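PDB 3L76: aspartokinase from Synechocystis, which probably catalyses ATP-dependent phosphorylation of the aspartate beta-carboxyl group, the first step towards lysine and threonine, and binds both amino acids in its ACT domains. Local coordinates for residues Asp52-Ile57 with Arg64-Leu69; Thr148-Gly151 with Asp156-Ala159; Phe463-Glu468 with Glu506-Pro511. One frame throughout, in Å; residues are numbered along the deposited sequence. Where two conformers were deposited one is given.

Interaction 1. Residues Asp52-Ile57 with Arg64-Leu69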
loop_
_atom_site.group_PDB
_atom_site.type_symbol
_atom_site.label_atom_id
_atom_site.label_comp_id
_atom_site.label_asym_id
_atom_site.label_seq_id
_atom_site.Cartn_x
_atom_site.Cartn_y
_atom_site.Cartn_z
ATOM N N ASP A 52 -14.459 -4.246 -0.164
ATOM C CA ASP A 52 -15.262 -5.035 0.766
ATOM C C ASP A 52 -14.785 -4.780 2.188
ATOM O O ASP A 52 -15.585 -4.736 3.121
ATOM C CB ASP A 52 -15.179 -6.528 0.432
ATOM N N LEU A 53 -13.474 -4.605 2.340
ATOM C CA LEU A 53 -12.876 -4.344 3.645
ATOM C C LEU A 53 -13.164 -2.922 4.129
ATOM O O LEU A 53 -13.565 -2.714 5.274
ATOM C CB LEU A 53 -11.371 -4.616 3.612
ATOM N N ALA A 54 -12.963 -1.944 3.256
ATOM C CA ALA A 54 -13.221 -0.558 3.621
ATOM C C ALA A 54 -14.689 -0.376 3.999
ATOM O O ALA A 54 -15.009 0.254 5.010
ATOM C CB ALA A 54 -12.818 0.387 2.480
ATOM N N GLN A 55 -15.573 -0.950 3.186
ATOM C CA GLN A 55 -17.020 -0.847 3.380
ATOM C C GLN A 55 -17.421 -1.276 4.783
ATOM O O GLN A 55 -18.241 -0.627 5.432
ATOM C CB GLN A 55 -17.751 -1.721 2.359
ATOM C CG GLN A 55 -18.937 -1.054 1.693
ATOM C CD GLN A 55 -18.519 0.045 0.739
ATOM O OE1 GLN A 55 -17.885 1.019 1.141
ATOM N NE2 GLN A 55 -18.876 -0.104 -0.533
ATOM N N GLN A 56 -16.833 -2.377 5.241
ATOM C CA GLN A 56 -17.170 -2.951 6.535
ATOM C C GLN A 56 -16.944 -1.966 7.670
ATOM O O GLN A 56 -17.524 -2.108 8.748
ATOM C CB GLN A 56 -16.357 -4.222 6.790
ATOM C CG GLN A 56 -16.489 -5.275 5.701
ATOM C CD GLN A 56 -15.887 -6.612 6.101
ATOM O OE1 GLN A 56 -15.849 -6.966 7.285
ATOM N NE2 GLN A 56 -15.415 -7.367 5.111
ATOM N N ILE A 57 -16.099 -0.970 7.430
ATOM C CA ILE A 57 -15.737 -0.026 8.479
ATOM C C ILE A 57 -16.555 1.246 8.377
ATOM O O ILE A 57 -16.902 1.851 9.393
ATOM C CB ILE A 57 -14.241 0.330 8.431
ATOM C CG1 ILE A 57 -13.392 -0.868 8.850
ATOM C CG2 ILE A 57 -13.943 1.504 9.341
ATOM C CD1 ILE A 57 -11.921 -0.580 8.828
ATOM N N ARG A 64 -9.728 10.385 0.447
ATOM C CA ARG A 64 -8.276 10.491 0.569
ATOM C C ARG A 64 -7.717 9.135 0.984
ATOM O O ARG A 64 -6.847 8.565 0.315
ATOM C CB ARG A 64 -7.883 11.554 1.597
ATOM C CG ARG A 64 -6.434 12.013 1.479
ATOM C CD ARG A 64 -6.038 13.010 2.566
ATOM N NE ARG A 64 -5.426 12.353 3.719
ATOM C CZ ARG A 64 -4.125 12.082 3.835
ATOM N NH1 ARG A 64 -3.275 12.409 2.867
ATOM N NH2 ARG A 64 -3.676 11.476 4.923
ATOM N N GLU A 65 -8.235 8.620 2.092
ATOM C CA GLU A 65 -7.867 7.292 2.558
ATOM C C GLU A 65 -8.126 6.236 1.469
ATOM O O GLU A 65 -7.328 5.307 1.293
ATOM C CB GLU A 65 -8.608 6.952 3.861
ATOM C CG GLU A 65 -8.617 8.088 4.894
ATOM C CD GLU A 65 -7.220 8.525 5.327
ATOM O OE1 GLU A 65 -6.250 7.783 5.055
ATOM O OE2 GLU A 65 -7.091 9.608 5.946
ATOM N N MET A 66 -9.224 6.390 0.728
ATOM C CA MET A 66 -9.571 5.416 -0.308
ATOM C C MET A 66 -8.530 5.364 -1.424
ATOM O O MET A 66 -8.153 4.282 -1.873
ATOM C CB MET A 66 -10.957 5.702 -0.897
ATOM C CG MET A 66 -12.119 5.481 0.066
ATOM S SD MET A 66 -12.226 3.815 0.774
ATOM C CE MET A 66 -12.124 2.750 -0.666
ATOM N N ASP A 67 -8.077 6.533 -1.875
ATOM C CA ASP A 67 -7.073 6.604 -2.936
ATOM C C ASP A 67 -5.774 5.896 -2.541
ATOM O O ASP A 67 -5.256 5.073 -3.303
ATOM C CB ASP A 67 -6.792 8.058 -3.326
ATOM C CG ASP A 67 -7.846 8.627 -4.261
ATOM O OD1 ASP A 67 -8.173 7.958 -5.266
ATOM O OD2 ASP A 67 -8.335 9.749 -3.993
ATOM N N MET A 68 -5.253 6.228 -1.358
ATOM C CA MET A 68 -4.099 5.530 -0.801
ATOM C C MET A 68 -4.346 4.024 -0.803
ATOM O O MET A 68 -3.584 3.252 -1.394
ATOM C CB MET A 68 -3.805 6.003 0.632
ATOM C CG MET A 68 -2.729 5.166 1.357
ATOM S SD MET A 68 -2.348 5.710 3.046
ATOM C CE MET A 68 -3.994 6.158 3.613
ATOM N N LEU A 69 -5.423 3.617 -0.139
ATOM C CA LEU A 69 -5.781 2.209 -0.051
ATOM C C LEU A 69 -5.737 1.538 -1.423
ATOM O O LEU A 69 -5.037 0.543 -1.629
ATOM C CB LEU A 69 -7.170 2.070 0.559
ATOM C CG LEU A 69 -7.535 0.717 1.156
ATOM C CD1 LEU A 69 -8.935 0.795 1.710
ATOM C CD2 LEU A 69 -7.441 -0.371 0.110
#
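Between segments 52-57 and 64-69 the nearest CA atoms are those of Ala54 and Met66, 8.0 Å apart. The segments lie on two successive helices, 46-57 and 63-87. The contact across this gap is small and entirely apolar. Ala54 is its centre: its CB points at the second helix and meets two side chains there. One is Met66, whose SD lies 3.9 Å from Ala54 CB. The terminal CE of Met66 is almost as near, at 4.0 Å from the same Ala54 CB, so Met66 touches with its sulfur and its terminal methyl. Met66 leaves its helix beside the facing surface and reaches the contact by folding. Its CG stands anti to the carbonyl carbon (chi1 -68°), and further bends at chi2 and chi3 bring the sulfur and methyl round to Ala54.

The other partner is Leu69, one turn further along. It touches with a single branch, its CD1 being 4.0 Å from Ala54 CB. Its CG is anti to the backbone N, and the extended chi2 carries CD1 straight on towards Ala54. The alanine methyl is thus met by both a thioether and a leucine branch.

Pro61, in the loop joining the helices, also packs on Met66. Arg64 and Glu65 turn towards the second subunit, where Arg64 NH2 bonds to Ser94 O and Glu65 OE1 to Ser94 OG of that subunit.

No hydrogen bond or salt bridge joins the two segments. The contact joins two successive helices of the amino acid kinase domain, and between the two segments it is apolar. The alanine methyl meets Met66 and Leu69, while Arg64 and Glu65 of the same segment bond across the subunit interface.

Interaction 2. Residues Thr148-Gly151 with Asp156-Ala159; sequences TTLG and DTSA
Ser158 OG hydrogen-bonds to the backbone O of Gly154, one turn earlier in helix 154-166, and also lies against the side chain of Leu150. A carbonyl can only accept, so the hydroxyl is the donor in that bond. Its OG sits beside the backbone N, anti to the carbonyl carbon (chi1 -66°), which leans it back along the helix towards that carbonyl. The same position places it next to Leu150. CD1 of Leu150 is 3.3 Å from Ser158 OG, and CG of Leu150 is 3.9 Å from that oxygen. This is van der Waals contact of a methyl with a hydroxyl oxygen, not a hydrogen bond.

Leu150 belongs to the loop that follows strand 145-148. Its side chain points directly at the helix. CG is anti to the carbonyl carbon, and the extended chi2 (179°) pushes CD1 forward as the touching branch. That methyl touches two successive helix residues. Besides the serine, it meets Thr157, whose CG2 is 4.1 Å from Leu150 CD1. The leucine and threonine side chains cross at about a right angle, and each touches the other through one methyl. Around them, Phe136 of strand 130-138 packs on both Leu150 and Ser158, and Ile257 lies on Leu150. Thr157 also packs on helix 215-224.

The glycine-rich turn from Gly151 to Gly154 leads from the first segment into helix 154-166. In the amino acid kinase fold, glycine-rich turns of this kind commonly lie near the phosphates of the nucleotide. On the same helix, Asp156 OD2 is bonded to His214 ND1. No hydrogen bond crosses between the two segments. The chemistry is therefore divided: the serine hydroxyl bonds inside its own helix, and Leu150 packs the loop against that helix through van der Waals contacts, with Phe136 and Ile257 beside it.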
loop_
_atom_site.group_PDB
_atom_site.type_symbol
_atom_site.label_atom_id
_atom_site.label_comp_id
_atom_site.label_asym_id
_atom_site.label_seq_id
_atom_site.Cartn_x
_atom_site.Cartn_y
_atom_site.Cartn_z
ATOM N N THR A 148 -1.062 8.092 -4.715
ATOM C CA THR A 148 -2.480 7.831 -4.914
ATOM C C THR A 148 -2.760 7.480 -6.365
ATOM O O THR A 148 -1.947 7.740 -7.252
ATOM C CB THR A 148 -3.347 9.042 -4.543
ATOM O OG1 THR A 148 -2.955 10.178 -5.329
ATOM C CG2 THR A 148 -3.205 9.364 -3.061
ATOM N N THR A 149 -3.922 6.891 -6.602
ATOM C CA THR A 149 -4.345 6.579 -7.953
ATOM C C THR A 149 -5.394 7.594 -8.400
ATOM O O THR A 149 -5.803 8.458 -7.619
ATOM C CB THR A 149 -4.908 5.163 -8.027
ATOM O OG1 THR A 149 -6.011 5.042 -7.119
ATOM C CG2 THR A 149 -3.834 4.165 -7.646
ATOM N N LEU A 150 -5.823 7.493 -9.655
ATOM C CA LEU A 150 -6.784 8.447 -10.214
ATOM C C LEU A 150 -8.232 7.977 -10.101
ATOM O O LEU A 150 -9.154 8.714 -10.455
ATOM C CB LEU A 150 -6.465 8.750 -11.682
ATOM C CG LEU A 150 -5.067 9.282 -11.989
ATOM C CD1 LEU A 150 -4.892 9.504 -13.482
ATOM C CD2 LEU A 150 -4.806 10.562 -11.220
ATOM N N GLY A 151 -8.429 6.751 -9.626
ATOM C CA GLY A 151 -9.763 6.201 -9.476
ATOM C C GLY A 151 -10.036 5.000 -10.361
ATOM O O GLY A 151 -9.107 4.379 -10.884
ATOM N N ASP A 156 -6.353 3.406 -17.530
ATOM C CA ASP A 156 -6.483 3.834 -18.931
ATOM C C ASP A 156 -6.063 5.288 -19.128
ATOM O O ASP A 156 -5.320 5.632 -20.062
ATOM C CB ASP A 156 -7.937 3.711 -19.391
ATOM C CG ASP A 156 -8.430 2.298 -19.386
ATOM O OD1 ASP A 156 -7.596 1.377 -19.457
ATOM O OD2 ASP A 156 -9.659 2.107 -19.314
ATOM N N THR A 157 -6.567 6.150 -18.255
ATOM C CA THR A 157 -6.299 7.576 -18.366
ATOM C C THR A 157 -4.838 7.890 -18.110
ATOM O O THR A 157 -4.258 8.724 -18.803
ATOM C CB THR A 157 -7.169 8.398 -17.398
ATOM O OG1 THR A 157 -8.509 8.505 -17.916
ATOM C CG2 THR A 157 -6.562 9.789 -17.193
ATOM N N SER A 158 -4.245 7.228 -17.115
ATOM C CA SER A 158 -2.832 7.424 -16.812
ATOM C C SER A 158 -2.020 7.077 -18.040
ATOM O O SER A 158 -1.140 7.823 -18.443
ATOM C CB SER A 158 -2.381 6.562 -15.629
ATOM O OG SER A 158 -3.020 6.958 -14.428
ATOM N N ALA A 159 -2.340 5.937 -18.643
ATOM C CA ALA A 159 -1.581 5.446 -19.786
ATOM C C ALA A 159 -1.575 6.446 -20.930
ATOM O O ALA A 159 -0.522 6.793 -21.468
ATOM C CB ALA A 159 -2.128 4.117 -20.251
#

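Interaction 3. Residues Phe463-Glu468 with Glu506-Pro511; sequences FTALAE and EAILQP
Leu466 and Ile508 are brought together with CG of Leu466 and CG1 of Ile508 both anti to the carbonyl carbon, at chi1 of -67° in Leu466 and -61° in Ile508. In Ile508 this also sets CG2 anti to the backbone N, so the residue offers two separate methyls. CG2 rests on Ala465, with 3.8 Å from Ile508 CG2 to Ala465 CB. CD1 goes to the neighbouring residue and lies 4.1 Å from Leu466 CD2. Leu509 adds the third contact. Its CD2 comes within 4.2 Å of Leu466 CG, and the two leucine side chains cross at about a right angle. Leu466 thus touches Ile508 with a branch end and Leu509 at its branch point.

The short helical segments run roughly antiparallel, at 141° between their directions, and their axes approach to 9.6 Å. Phe495 of strand 490-498 packs on both Leu466 and Leu509. Ala469 and Ile471, in the loop after the first helix, touch Ile508.

This is the helix pair of an ACT domain, laid over one face of its antiparallel strands. The Leu466 side chain is about 7 Å from a bound lysine, but it is not among the residues of that pocket. With no polar bond between the segments, the helices meet through aliphatic side chains, one of them the Ala465 methyl, and through burial against the strands.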
loop_
_atom_site.group_PDB
_atom_site.type_symbol
_atom_site.label_atom_id
_atom_site.label_comp_id
_atom_site.label_asym_id
_atom_site.label_seq_id
_atom_site.Cartn_x
_atom_site.Cartn_y
_atom_site.Cartn_z
ATOM N N PHE A 463 -34.584 19.567 -14.130
ATOM C CA PHE A 463 -33.413 18.710 -14.150
ATOM C C PHE A 463 -32.450 18.979 -13.008
ATOM O O PHE A 463 -31.735 18.064 -12.595
ATOM C CB PHE A 463 -32.742 18.707 -15.520
ATOM C CG PHE A 463 -33.550 18.017 -16.541
ATOM C CD1 PHE A 463 -33.574 16.643 -16.590
ATOM C CD2 PHE A 463 -34.350 18.729 -17.407
ATOM C CE1 PHE A 463 -34.361 15.989 -17.510
ATOM C CE2 PHE A 463 -35.141 18.075 -18.314
ATOM C CZ PHE A 463 -35.151 16.704 -18.360
ATOM N N THR A 464 -32.468 20.199 -12.463
ATOM C CA THR A 464 -31.673 20.481 -11.265
ATOM C C THR A 464 -32.188 19.653 -10.099
ATOM O O THR A 464 -31.407 19.106 -9.322
ATOM C CB THR A 464 -31.702 21.963 -10.871
ATOM O OG1 THR A 464 -30.986 22.725 -11.836
ATOM C CG2 THR A 464 -31.049 22.180 -9.508
ATOM N N ALA A 465 -33.510 19.563 -9.998
ATOM C CA ALA A 465 -34.171 18.797 -8.952
ATOM C C ALA A 465 -33.759 17.332 -8.955
ATOM O O ALA A 465 -33.419 16.775 -7.915
ATOM C CB ALA A 465 -35.677 18.927 -9.084
ATOM N N LEU A 466 -33.797 16.711 -10.125
ATOM C CA LEU A 466 -33.375 15.324 -10.263
ATOM C C LEU A 466 -31.890 15.145 -9.936
ATOM O O LEU A 466 -31.483 14.141 -9.362
ATOM C CB LEU A 466 -33.639 14.824 -11.684
ATOM C CG LEU A 466 -35.079 14.663 -12.161
ATOM C CD1 LEU A 466 -35.136 14.349 -13.666
ATOM C CD2 LEU A 466 -35.763 13.587 -11.352
ATOM N N ALA A 467 -31.081 16.123 -10.314
ATOM C CA ALA A 467 -29.645 16.007 -10.145
ATOM C C ALA A 467 -29.248 16.182 -8.682
ATOM O O ALA A 467 -28.262 15.623 -8.228
ATOM C CB ALA A 467 -28.926 17.016 -11.018
ATOM N N GLU A 468 -30.018 16.967 -7.942
ATOM C CA GLU A 468 -29.718 17.178 -6.539
ATOM C C GLU A 468 -30.002 15.907 -5.737
ATOM O O GLU A 468 -29.541 15.762 -4.614
ATOM C CB GLU A 468 -30.491 18.377 -5.994
ATOM C CG GLU A 468 -29.860 19.712 -6.345
ATOM C CD GLU A 468 -30.739 20.899 -5.987
ATOM O OE1 GLU A 468 -31.946 20.700 -5.740
ATOM O OE2 GLU A 468 -30.227 22.038 -5.961
ATOM N N GLU A 506 -40.204 10.464 -10.566
ATOM C CA GLU A 506 -41.595 10.901 -10.624
ATOM C C GLU A 506 -41.971 11.648 -9.350
ATOM O O GLU A 506 -42.574 12.719 -9.379
ATOM C CB GLU A 506 -42.505 9.697 -10.821
ATOM C CG GLU A 506 -43.975 10.014 -10.785
ATOM C CD GLU A 506 -44.844 8.788 -11.030
ATOM O OE1 GLU A 506 -45.891 8.930 -11.694
ATOM O OE2 GLU A 506 -44.481 7.686 -10.562
ATOM N N ALA A 507 -41.574 11.077 -8.227
ATOM C CA ALA A 507 -41.859 11.634 -6.919
ATOM C C ALA A 507 -41.241 13.008 -6.707
ATOM O O ALA A 507 -41.801 13.835 -5.996
ATOM C CB ALA A 507 -41.399 10.677 -5.838
ATOM N N ILE A 508 -40.071 13.239 -7.298
ATOM C CA ILE A 508 -39.397 14.531 -7.188
ATOM C C ILE A 508 -40.103 15.606 -8.031
ATOM O O ILE A 508 -40.282 16.738 -7.600
ATOM C CB ILE A 508 -37.929 14.421 -7.618
ATOM C CG1 ILE A 508 -37.189 13.440 -6.711
ATOM C CG2 ILE A 508 -37.247 15.800 -7.629
ATOM C CD1 ILE A 508 -35.875 12.956 -7.270
ATOM N N LEU A 509 -40.531 15.235 -9.227
ATOM C CA LEU A 509 -41.098 16.207 -10.155
ATOM C C LEU A 509 -42.567 16.586 -9.899
ATOM O O LEU A 509 -42.976 17.700 -10.227
ATOM C CB LEU A 509 -40.922 15.733 -11.607
ATOM C CG LEU A 509 -39.503 15.469 -12.123
ATOM C CD1 LEU A 509 -39.549 14.828 -13.492
ATOM C CD2 LEU A 509 -38.682 16.753 -12.139
ATOM N N GLN A 510 -43.351 15.681 -9.311
ATOM C CA GLN A 510 -44.783 15.923 -9.134
ATOM C C GLN A 510 -45.092 17.246 -8.431
ATOM O O GLN A 510 -45.926 18.022 -8.895
ATOM C CB GLN A 510 -45.459 14.758 -8.404
ATOM C CG GLN A 510 -46.961 14.809 -8.488
ATOM C CD GLN A 510 -47.478 14.556 -9.901
ATOM O OE1 GLN A 510 -47.141 13.545 -10.516
ATOM N NE2 GLN A 510 -48.313 15.465 -10.411
ATOM N N PRO A 511 -44.419 17.507 -7.306
ATOM C CA PRO A 511 -44.551 18.790 -6.606
ATOM C C PRO A 511 -44.296 20.009 -7.503
ATOM O O PRO A 511 -44.994 21.021 -7.377
ATOM C CB PRO A 511 -43.437 18.723 -5.564
ATOM C CG PRO A 511 -43.226 17.288 -5.327
ATOM C CD PRO A 511 -43.531 16.576 -6.592
#

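From the N terminus, interaction 1 comes first and closes the short loop between helices 46-57 and 63-87. Interaction 2 follows, closing the turn from strand 145-148 into helix 154-166. Interaction 3 spans a longer loop, with strands between its two helices, in the ACT domain of 446-516. The three are in series; none nests or crosses. Interactions 1 and 2 belong to the amino acid kinase domain and touch: Asp67 packs on Thr148 and Thr149, and their centres are about 17 Å apart. Interaction 3 stands apart in the regulatory half, with its nearest atoms about 20 Å from those of either other contact.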